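Local coordinates for protein uridylate kinase (Archaeoglobus fulgidus, PDB 2IJ9) that probably catalyses the reversible transfer of a phosphate from ATP to UMP, giving UDP for de novo CTP synthesis, at residues B[71-75]-B[87-91]. The protein carries 1 engineered substitution. Numbering follows the deposited sequence.
Sequences RLNAM and KVPVD
Arg71 turns CG away from its carbonyl carbon, beside the backbone N (chi1 -52°), and the chain then bends at chi2 (-96°), which carries the guanidinium off helix 59-80 and over the loop leading to helix 92-99. In the amino acid kinase fold of this enzyme, the contact thus joins a long helix to the connection that follows it. Val88 is the loop residue directed at the helix. With its CG1 anti to the backbone N (chi1 174°), it splits its two methyls between different partners: CG1 lies 3.7 Å from CD of Arg71, whereas CG2 meets CG of Met75 at 3.8 Å, the two side chains crossing at about a right angle. Ala74 adds a looser apolar contact, its CB 4.2 Å from Val88 CG2, and also packs on Val39 and Val106 of the central sheet. Pro89, by contrast, turns away from helix 59-80, onto helix 92-99 and strand 104-107. No hydrogen bond links the two segments; the Arg71 NE instead makes a weak one to Gly109 O, near Thr110 of the predicted UMP site. Farther along the arginine, Val90 lies over one face of the guanidinium, with its CG2 methyl 3.5 Å from Arg71 CZ.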
loop_
_atom_site.group_PDB
_atom_site.type_symbol
_atom_site.label_atom_id
_atom_site.label_comp_id
_atom_site.label_asym_id
_atom_site.label_seq_id
_atom_site.Cartn_x
_atom_site.Cartn_y
_atom_site.Cartn_z
ATOM N N ARG B 71 -10.194 -0.424 -13.664
ATOM C CA ARG B 71 -11.627 -0.280 -13.409
ATOM C C ARG B 71 -11.909 -0.095 -11.920
ATOM O O ARG B 71 -12.785 0.674 -11.540
ATOM C CB ARG B 71 -12.393 -1.505 -13.915
ATOM C CG ARG B 71 -12.125 -1.899 -15.352
ATOM C CD ARG B 71 -13.162 -1.344 -16.281
ATOM N NE ARG B 71 -12.856 -1.678 -17.666
ATOM C CZ ARG B 71 -13.136 -2.848 -18.224
ATOM N NH1 ARG B 71 -13.728 -3.792 -17.506
ATOM N NH2 ARG B 71 -12.827 -3.069 -19.494
ATOM N N LEU B 72 -11.143 -0.800 -11.092
ATOM C CA LEU B 72 -11.248 -0.716 -9.641
ATOM C C LEU B 72 -10.837 0.664 -9.112
ATOM O O LEU B 72 -11.555 1.273 -8.321
ATOM C CB LEU B 72 -10.398 -1.809 -8.988
ATOM C CG LEU B 72 -10.629 -2.051 -7.500
ATOM C CD1 LEU B 72 -12.083 -1.837 -7.052
ATOM C CD2 LEU B 72 -10.187 -3.445 -7.190
ATOM N N ASN B 73 -9.684 1.148 -9.559
ATOM C CA ASN B 73 -9.294 2.505 -9.273
ATOM C C ASN B 73 -10.384 3.472 -9.687
ATOM O O ASN B 73 -10.716 4.409 -8.956
ATOM C CB ASN B 73 -8.005 2.830 -10.003
ATOM C CG ASN B 73 -6.850 2.051 -9.471
ATOM O OD1 ASN B 73 -5.983 1.608 -10.218
ATOM N ND2 ASN B 73 -6.834 1.861 -8.159
ATOM N N ALA B 74 -10.957 3.221 -10.854
ATOM C CA ALA B 74 -11.967 4.099 -11.399
ATOM C C ALA B 74 -13.188 4.147 -10.484
ATOM O O ALA B 74 -13.736 5.228 -10.227
ATOM C CB ALA B 74 -12.347 3.641 -12.757
ATOM N N MET B 75 -13.586 2.976 -9.982
ATOM C CA MET B 75 -14.699 2.884 -9.057
ATOM C C MET B 75 -14.404 3.739 -7.838
ATOM O O MET B 75 -15.249 4.493 -7.380
ATOM C CB MET B 75 -14.928 1.441 -8.634
ATOM C CG MET B 75 -15.418 0.508 -9.734
ATOM S SD MET B 75 -15.886 -1.106 -9.070
ATOM C CE MET B 75 -17.537 -0.657 -8.526
ATOM N N LYS B 87 -21.703 3.683 -13.087
ATOM C CA LYS B 87 -21.256 2.567 -13.878
ATOM C C LYS B 87 -19.869 2.943 -14.398
ATOM O O LYS B 87 -19.630 4.082 -14.754
ATOM C CB LYS B 87 -22.258 2.351 -15.021
ATOM C CG LYS B 87 -21.782 1.507 -16.197
ATOM C CD LYS B 87 -22.437 0.131 -16.245
ATOM C CE LYS B 87 -22.041 -0.621 -17.530
ATOM N NZ LYS B 87 -22.827 -1.872 -17.743
ATOM N N VAL B 88 -18.950 1.994 -14.401
ATOM C CA VAL B 88 -17.717 2.173 -15.137
ATOM C C VAL B 88 -17.901 1.611 -16.548
ATOM O O VAL B 88 -18.033 0.393 -16.713
ATOM C CB VAL B 88 -16.524 1.466 -14.442
ATOM C CG1 VAL B 88 -15.263 1.539 -15.298
ATOM C CG2 VAL B 88 -16.239 2.086 -13.098
ATOM N N PRO B 89 -17.904 2.490 -17.571
ATOM C CA PRO B 89 -18.004 2.013 -18.946
ATOM C C PRO B 89 -16.852 1.120 -19.326
ATOM O O PRO B 89 -15.735 1.312 -18.839
ATOM C CB PRO B 89 -17.939 3.290 -19.782
ATOM C CG PRO B 89 -17.400 4.302 -18.902
ATOM C CD PRO B 89 -17.833 3.957 -17.522
ATOM N N VAL B 90 -17.138 0.168 -20.207
ATOM C CA VAL B 90 -16.199 -0.875 -20.578
ATOM C C VAL B 90 -15.762 -0.659 -22.027
ATOM O O VAL B 90 -14.890 -1.368 -22.543
ATOM C CB VAL B 90 -16.866 -2.248 -20.387
ATOM C CG1 VAL B 90 -17.919 -2.481 -21.459
ATOM C CG2 VAL B 90 -15.858 -3.361 -20.376
ATOM N N ASP B 91 -16.397 0.328 -22.666
ATOM C CA ASP B 91 -16.087 0.768 -24.034
ATOM C C ASP B 91 -16.603 2.191 -24.265
ATOM O O ASP B 91 -17.417 2.703 -23.500
ATOM C CB ASP B 91 -16.635 -0.202 -25.101
ATOM C CG ASP B 91 -18.160 -0.192 -25.198
ATOM O OD1 ASP B 91 -18.752 0.880 -25.442
ATOM O OD2 ASP B 91 -18.772 -1.274 -25.053
#